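Local coordinates for protein glutathione transferase gst1-6 (PDB 1V2A) that probably conjugates glutathione to halogenated and other electrophilic compounds, as a homodimeric Delta-class transferase of a malaria mosquito that takes part in detoxification, at residues 82-86 and 87-91; 111-114 and 115-118; 168-171 and 172-175. One frame throughout, in Å; residues are numbered along the deposited sequence.

Interaction 1. Residues 82-86 and 87-91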
loop_
_atom_site.group_PDB
_atom_site.type_symbol
_atom_site.label_atom_id
_atom_site.label_comp_id
_atom_site.label_asym_id
_atom_site.label_seq_id
_atom_site.Cartn_x
_atom_site.Cartn_y
_atom_site.Cartn_z
ATOM N N TYR B 82 -11.308 -12.854 3.210
ATOM C CA TYR B 82 -10.322 -12.680 2.157
ATOM C C TYR B 82 -10.506 -13.777 1.097
ATOM O O TYR B 82 -9.712 -14.712 0.993
ATOM C CB TYR B 82 -8.910 -12.714 2.742
ATOM C CG TYR B 82 -7.853 -12.191 1.797
ATOM C CD1 TYR B 82 -7.934 -10.896 1.276
ATOM C CD2 TYR B 82 -6.779 -12.991 1.408
ATOM C CE1 TYR B 82 -6.971 -10.414 0.388
ATOM C CE2 TYR B 82 -5.813 -12.518 0.526
ATOM C CZ TYR B 82 -5.912 -11.231 0.017
ATOM O OH TYR B 82 -4.946 -10.768 -0.860
ATOM N N PRO B 83 -11.573 -13.666 0.291
ATOM C CA PRO B 83 -11.920 -14.609 -0.774
ATOM C C PRO B 83 -10.772 -15.040 -1.697
ATOM O O PRO B 83 -9.944 -14.231 -2.116
ATOM C CB PRO B 83 -13.024 -13.874 -1.527
ATOM C CG PRO B 83 -13.713 -13.126 -0.439
ATOM C CD PRO B 83 -12.559 -12.572 0.359
ATOM N N LYS B 84 -10.758 -16.330 -2.021
ATOM C CA LYS B 84 -9.741 -16.913 -2.881
ATOM C C LYS B 84 -9.959 -16.652 -4.369
ATOM O O LYS B 84 -9.006 -16.679 -5.152
ATOM C CB LYS B 84 -9.663 -18.419 -2.631
ATOM C CG LYS B 84 -9.110 -18.756 -1.262
ATOM C CD LYS B 84 -9.099 -20.247 -1.017
ATOM C CE LYS B 84 -8.201 -20.577 0.151
ATOM N NZ LYS B 84 -6.823 -20.073 -0.100
ATOM N N ASP B 85 -11.206 -16.406 -4.766
ATOM C CA ASP B 85 -11.494 -16.143 -6.172
ATOM C C ASP B 85 -10.817 -14.857 -6.632
ATOM O O ASP B 85 -11.183 -13.764 -6.208
ATOM C CB ASP B 85 -12.992 -16.037 -6.415
ATOM C CG ASP B 85 -13.307 -15.330 -7.710
ATOM O OD1 ASP B 85 -12.687 -15.672 -8.737
ATOM O OD2 ASP B 85 -14.169 -14.428 -7.709
ATOM N N PRO B 86 -9.817 -14.978 -7.521
ATOM C CA PRO B 86 -9.062 -13.841 -8.059
ATOM C C PRO B 86 -9.927 -12.696 -8.563
ATOM O O PRO B 86 -9.488 -11.551 -8.581
ATOM C CB PRO B 86 -8.229 -14.479 -9.170
ATOM C CG PRO B 86 -7.985 -15.857 -8.641
ATOM C CD PRO B 86 -9.356 -16.239 -8.128
ATOM N N LYS B 87 -11.150 -13.006 -8.974
ATOM C CA LYS B 87 -12.069 -11.988 -9.476
ATOM C C LYS B 87 -12.553 -11.110 -8.322
ATOM O O LYS B 87 -12.831 -9.922 -8.500
ATOM C CB LYS B 87 -13.271 -12.656 -10.146
ATOM C CG LYS B 87 -12.929 -13.505 -11.369
ATOM C CD LYS B 87 -12.794 -12.652 -12.624
ATOM C CE LYS B 87 -12.381 -13.480 -13.839
ATOM N NZ LYS B 87 -10.948 -13.913 -13.795
ATOM N N VAL B 88 -12.661 -11.706 -7.138
ATOM C CA VAL B 88 -13.102 -10.981 -5.952
ATOM C C VAL B 88 -11.909 -10.380 -5.226
ATOM O O VAL B 88 -11.910 -9.199 -4.879
ATOM C CB VAL B 88 -13.850 -11.904 -4.966
ATOM C CG1 VAL B 88 -14.276 -11.112 -3.737
ATOM C CG2 VAL B 88 -15.061 -12.526 -5.648
ATOM N N ARG B 89 -10.893 -11.208 -5.009
ATOM C CA ARG B 89 -9.679 -10.792 -4.317
ATOM C C ARG B 89 -8.990 -9.579 -4.934
ATOM O O ARG B 89 -8.295 -8.845 -4.236
ATOM C CB ARG B 89 -8.692 -11.961 -4.239
ATOM C CG ARG B 89 -7.433 -11.624 -3.461
ATOM C CD ARG B 89 -6.649 -12.857 -3.061
ATOM N NE ARG B 89 -7.352 -13.648 -2.058
ATOM C CZ ARG B 89 -6.839 -14.714 -1.450
ATOM N NH1 ARG B 89 -5.613 -15.117 -1.742
ATOM N NH2 ARG B 89 -7.548 -15.371 -0.544
ATOM N N SER B 90 -9.174 -9.362 -6.234
ATOM C CA SER B 90 -8.551 -8.214 -6.882
ATOM C C SER B 90 -9.175 -6.924 -6.367
ATOM O O SER B 90 -8.483 -5.921 -6.209
ATOM C CB SER B 90 -8.674 -8.289 -8.416
ATOM O OG SER B 90 -10.021 -8.298 -8.854
ATOM N N VAL B 91 -10.470 -6.952 -6.083
ATOM C CA VAL B 91 -11.143 -5.756 -5.581
ATOM C C VAL B 91 -10.678 -5.456 -4.157
ATOM O O VAL B 91 -10.377 -4.314 -3.819
ATOM C CB VAL B 91 -12.673 -5.920 -5.570
ATOM C CG1 VAL B 91 -13.328 -4.560 -5.412
ATOM C CG2 VAL B 91 -13.141 -6.597 -6.848
#

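Interaction 2. Residues 111-114 and 115-118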
loop_
_atom_site.group_PDB
_atom_site.type_symbol
_atom_site.label_atom_id
_atom_site.label_comp_id
_atom_site.label_asym_id
_atom_site.label_seq_id
_atom_site.Cartn_x
_atom_site.Cartn_y
_atom_site.Cartn_z
ATOM N N ILE B 111 -3.763 15.535 9.134
ATOM C CA ILE B 111 -3.569 15.489 10.578
ATOM C C ILE B 111 -2.158 15.917 10.974
ATOM O O ILE B 111 -1.983 16.662 11.946
ATOM C CB ILE B 111 -3.845 14.076 11.155
ATOM C CG1 ILE B 111 -5.308 13.689 10.916
ATOM C CG2 ILE B 111 -3.521 14.058 12.645
ATOM C CD1 ILE B 111 -5.690 12.321 11.438
ATOM N N HIS B 112 -1.157 15.447 10.233
ATOM C CA HIS B 112 0.237 15.787 10.526
ATOM C C HIS B 112 0.488 17.288 10.488
ATOM O O HIS B 112 1.311 17.812 11.240
ATOM C CB HIS B 112 1.185 15.108 9.535
ATOM C CG HIS B 112 1.396 13.651 9.792
ATOM N ND1 HIS B 112 1.262 13.090 11.044
ATOM C CD2 HIS B 112 1.796 12.650 8.972
ATOM C CE1 HIS B 112 1.574 11.807 10.984
ATOM N NE2 HIS B 112 1.902 11.516 9.739
ATOM N N LEU B 113 -0.202 17.974 9.587
ATOM C CA LEU B 113 -0.060 19.415 9.461
ATOM C C LEU B 113 -0.732 20.077 10.654
ATOM O O LEU B 113 -0.118 20.886 11.348
ATOM C CB LEU B 113 -0.702 19.900 8.161
ATOM C CG LEU B 113 -0.043 19.363 6.890
ATOM C CD1 LEU B 113 -0.820 19.806 5.658
ATOM C CD2 LEU B 113 1.384 19.856 6.830
ATOM N N VAL B 114 -1.987 19.713 10.907
ATOM C CA VAL B 114 -2.711 20.294 12.027
ATOM C C VAL B 114 -1.904 20.079 13.302
ATOM O O VAL B 114 -1.974 20.879 14.234
ATOM C CB VAL B 114 -4.118 19.672 12.181
ATOM C CG1 VAL B 114 -4.878 20.365 13.314
ATOM C CG2 VAL B 114 -4.882 19.801 10.886
ATOM N N MET B 115 -1.130 19.002 13.341
ATOM C CA MET B 115 -0.298 18.723 14.503
ATOM C C MET B 115 0.853 19.725 14.590
ATOM O O MET B 115 1.274 20.085 15.682
ATOM C CB MET B 115 0.271 17.304 14.433
ATOM C CG MET B 115 -0.735 16.193 14.688
ATOM S SD MET B 115 0.021 14.556 14.479
ATOM C CE MET B 115 0.468 14.159 16.136
ATOM N N LYS B 116 1.365 20.169 13.445
ATOM C CA LYS B 116 2.465 21.139 13.419
ATOM C C LYS B 116 1.911 22.556 13.316
ATOM O O LYS B 116 2.626 23.487 12.961
ATOM C CB LYS B 116 3.395 20.905 12.220
ATOM C CG LYS B 116 4.188 19.608 12.239
ATOM C CD LYS B 116 5.259 19.602 11.139
ATOM C CE LYS B 116 4.645 19.749 9.740
ATOM N NZ LYS B 116 5.672 19.813 8.650
ATOM N N LYS B 117 0.631 22.712 13.624
ATOM C CA LYS B 117 -0.020 24.009 13.559
ATOM C C LYS B 117 0.158 24.620 12.174
ATOM O O LYS B 117 0.572 25.770 12.048
ATOM C CB LYS B 117 0.550 24.962 14.616
ATOM C CG LYS B 117 0.578 24.401 16.042
ATOM C CD LYS B 117 1.700 23.376 16.211
ATOM C CE LYS B 117 1.673 22.705 17.572
ATOM N NZ LYS B 117 2.764 21.696 17.692
ATOM N N GLU B 118 -0.136 23.841 11.138
ATOM C CA GLU B 118 -0.041 24.321 9.765
ATOM C C GLU B 118 -1.390 24.035 9.113
ATOM O O GLU B 118 -2.226 23.345 9.692
ATOM C CB GLU B 118 1.087 23.609 9.002
ATOM C CG GLU B 118 2.452 23.687 9.686
ATOM C CD GLU B 118 3.613 23.248 8.789
ATOM O OE1 GLU B 118 3.445 22.298 7.993
ATOM O OE2 GLU B 118 4.704 23.850 8.894
#

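Interaction 3. Residues 168-171 and 172-175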
loop_
_atom_site.group_PDB
_atom_site.type_symbol
_atom_site.label_atom_id
_atom_site.label_comp_id
_atom_site.label_asym_id
_atom_site.label_seq_id
_atom_site.Cartn_x
_atom_site.Cartn_y
_atom_site.Cartn_z
ATOM N N LYS B 168 -12.648 16.593 12.926
ATOM C CA LYS B 168 -14.049 16.989 12.950
ATOM C C LYS B 168 -14.551 17.133 11.518
ATOM O O LYS B 168 -15.437 17.938 11.233
ATOM C CB LYS B 168 -14.212 18.310 13.707
ATOM C CG LYS B 168 -14.728 18.135 15.113
ATOM C CD LYS B 168 -13.936 17.085 15.873
ATOM C CE LYS B 168 -14.629 16.736 17.178
ATOM N NZ LYS B 168 -13.938 15.619 17.870
ATOM N N HIS B 169 -13.971 16.339 10.624
ATOM C CA HIS B 169 -14.349 16.365 9.220
ATOM C C HIS B 169 -15.803 15.940 9.076
ATOM O O HIS B 169 -16.194 14.871 9.539
ATOM C CB HIS B 169 -13.460 15.421 8.411
ATOM C CG HIS B 169 -13.515 15.667 6.936
ATOM N ND1 HIS B 169 -12.723 16.606 6.308
ATOM C CD2 HIS B 169 -14.292 15.122 5.971
ATOM C CE1 HIS B 169 -13.011 16.628 5.019
ATOM N NE2 HIS B 169 -13.960 15.737 4.788
ATOM N N ASP B 170 -16.601 16.778 8.424
ATOM C CA ASP B 170 -18.016 16.492 8.233
ATOM C C ASP B 170 -18.276 15.404 7.194
ATOM O O ASP B 170 -17.885 15.534 6.036
ATOM C CB ASP B 170 -18.754 17.769 7.823
ATOM C CG ASP B 170 -20.234 17.531 7.576
ATOM O OD1 ASP B 170 -20.923 17.065 8.509
ATOM O OD2 ASP B 170 -20.703 17.808 6.447
ATOM N N LEU B 171 -18.945 14.338 7.615
ATOM C CA LEU B 171 -19.275 13.228 6.729
ATOM C C LEU B 171 -20.721 13.340 6.258
ATOM O O LEU B 171 -21.233 12.451 5.579
ATOM C CB LEU B 171 -19.080 11.892 7.447
ATOM C CG LEU B 171 -17.672 11.554 7.933
ATOM C CD1 LEU B 171 -17.656 10.142 8.509
ATOM C CD2 LEU B 171 -16.697 11.667 6.781
ATOM N N GLU B 172 -21.373 14.436 6.630
ATOM C CA GLU B 172 -22.759 14.668 6.247
ATOM C C GLU B 172 -22.938 14.478 4.748
ATOM O O GLU B 172 -23.910 13.865 4.304
ATOM C CB GLU B 172 -23.186 16.086 6.636
ATOM C CG GLU B 172 -24.672 16.378 6.460
ATOM C CD GLU B 172 -25.119 16.353 5.012
ATOM O OE1 GLU B 172 -24.479 17.037 4.187
ATOM O OE2 GLU B 172 -26.112 15.656 4.700
ATOM N N PRO B 173 -22.004 15.005 3.942
ATOM C CA PRO B 173 -22.123 14.855 2.493
ATOM C C PRO B 173 -21.880 13.437 1.983
ATOM O O PRO B 173 -22.088 13.154 0.807
ATOM C CB PRO B 173 -21.107 15.856 1.960
ATOM C CG PRO B 173 -20.054 15.850 3.023
ATOM C CD PRO B 173 -20.859 15.864 4.290
ATOM N N PHE B 174 -21.453 12.541 2.867
ATOM C CA PHE B 174 -21.200 11.163 2.463
ATOM C C PHE B 174 -22.172 10.177 3.111
ATOM O O PHE B 174 -21.861 9.545 4.115
ATOM C CB PHE B 174 -19.749 10.792 2.777
ATOM C CG PHE B 174 -18.745 11.746 2.187
ATOM C CD1 PHE B 174 -18.308 12.854 2.906
ATOM C CD2 PHE B 174 -18.275 11.564 0.889
ATOM C CE1 PHE B 174 -17.422 13.772 2.344
ATOM C CE2 PHE B 174 -17.393 12.470 0.318
ATOM C CZ PHE B 174 -16.966 13.577 1.046
ATOM N N PRO B 175 -23.379 10.045 2.528
ATOM C CA PRO B 175 -24.467 9.170 2.968
ATOM C C PRO B 175 -24.128 7.686 3.061
ATOM O O PRO B 175 -24.318 7.060 4.107
ATOM C CB PRO B 175 -25.553 9.433 1.929
ATOM C CG PRO B 175 -25.338 10.860 1.593
ATOM C CD PRO B 175 -23.844 10.923 1.441
#

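Interaction 1. Residues 82-86 and 87-91
The guanidinium of Arg-89 lies against one face of the Tyr-82 ring, the two planes only 17° apart, with NE above the ring toward its rim. Tyr-82 CE2 sits over the centre of the guanidinium, and CA of Lys-84 covers the group's opposite face. Two backbone carbonyls then fix its rotation. Arg-89 NH2 donates to Tyr-82 O at 2.7 Å, with the oxygen near the guanidinium plane, whereas Arg-89 NE reaches Pro-83 O, also at 2.7 Å, along a more bent path. The side chain leaves the helix with CG anti to its own backbone N and bends about the CG-CD bond (chi3 -69°), which folds the guanidinium back over the preceding loop. Beside it, Pro-83 CB packs on Val-88 CG1 at 3.8 Å.

The helix start that carries Arg-89 is set by Asp-85, the N-cap residue. Its OD1 accepts the Lys-87 N-H at 3.1 Å, met from well above the carboxylate plane, while its carbonyl O takes both Val-88 N and Arg-89 N, the latter at 2.8 Å and nearly straight (170°). Farther out, Tyr-82 OH is hydrogen-bonded to Asn-93 OD1, one more turn along the helix, and Ser-90 OG to His-59 NE2 of the second subunit. At the entry to helix 86-115, Tyr-82 rests on Leu-69 and Val-72 of helix 64-75 in its own chain, while Arg-89 packs on Arg-89 of the second subunit across the dimer interface.

Interaction 2. Residues 111-114 and 115-118
From Ile-111 to Glu-118 the backbone runs through the last turn of helix 86-115 and out of it, with Met-115 N still bonded to Ile-111 O at 2.9 Å and Lys-117 turning over at positive phi (55°). This is a Schellman motif, with Lys-117 as its C-prime residue: Glu-118 N reaches back to Leu-113 O at 3.0 Å, and inside that wider loop Lys-117 N makes a weak bond to Val-114 O. Lys-116 N divides itself between two carbonyls, those of His-112 and Leu-113, both bonds weak and bent, as the chain tightens before leaving the helix.

Among the side chains, that of Met-115 runs back along the helix toward the preceding turn. Its SD is 4.0 Å from Ile-111 CG2 and meets the His-112 ring at the edge, in the ring plane, on the ND1 side (3.9 Å from SD to ND1). The imidazole and the thioether run side by side and point the same way. The His-112 side chain comes within about 5 Å of the bound glutathione sulfonic acid, so this helix end borders the active-site region, although His-112 is not among the residues lining the ligand pocket. Ile-111 and Val-114 also rest against Leu-167 of a later loop.

Charged side chains meet beside the exit. Glu-118 crosses Leu-113 at about a right angle, bringing OE1 within 3.4 Å of Leu-113 CD2, and the same oxygen forms a salt bridge with Lys-116 NZ. Lys-117 folds back through its bend at chi2 (75°) until NZ donates to Met-115 O at 3.0 Å, approaching in the plane of that carbonyl.

Interaction 3. Residues 168-171 and 172-175
The Phe-174 ring meets Leu-171 and Asp-170 at its edge: Leu-171 CA lies in the ring plane, 4.0 Å from Phe-174 CD1, and Asp-170 O stands near that plane, 4.1 Å from CE1. The ring therefore abuts the backbone of the preceding residues with its rim, and Leu-171 CD2 adds a looser apolar touch to CD1. Leu-132, Asp-133 and Glu-136 of helix 122-141 also contact this buried ring. A second flat group, the Asp-170 carboxylate, lies alongside that of Glu-172, the planes 26° apart. Their nearest oxygens, Asp-170 OD2 and Glu-172 OE1, are 4.5 Å apart, and these like charges would probably repel each other mildly.

The backbone from Leu-171 to Phe-174 forms a type I beta turn, closed by Phe-174 N donating to Leu-171 O at 2.7 Å. The donor stands above the carbonyl plane, and the N-H...O angle is 152°. Pro-173 occupies the third position of the turn, and Phe-174 is the N-cap residue of helix 175-185, so the turn delivers the chain directly into that helix.

Just ahead of the turn, the Asp-170 side chain swings away from its own N, with chi1 at 179°, and this carries the carboxylate forward over the next two residues. OD1 takes a weak hydrogen bond from Glu-172 N at 3.3 Å, and OD2 comes up against Glu-172 CB and Pro-173 CD. NH1 of Arg-178, from helix 175-185, bonds to Glu-172 O and more weakly to Leu-171 O.

Overall arrangement
The three contacts come in series along the chain, and each lies where a helix begins or ends. Interactions 1 and 2 mark the two ends of helix 86-115, their centres 38 Å apart on opposite sides of the chain's centre; interaction 3 leads into helix 175-185. Its centre is 21 Å from that of interaction 2 and 30 Å from that of interaction 1, and none of the three touches another. Interactions 2 and 3 fall within the C-terminal, all-helical part of the transferase fold, whereas interaction 1 joins the linker from the thioredoxin-like part to its first helix. Only interaction 1 meets the second subunit, while interaction 2 approaches the bound ligand.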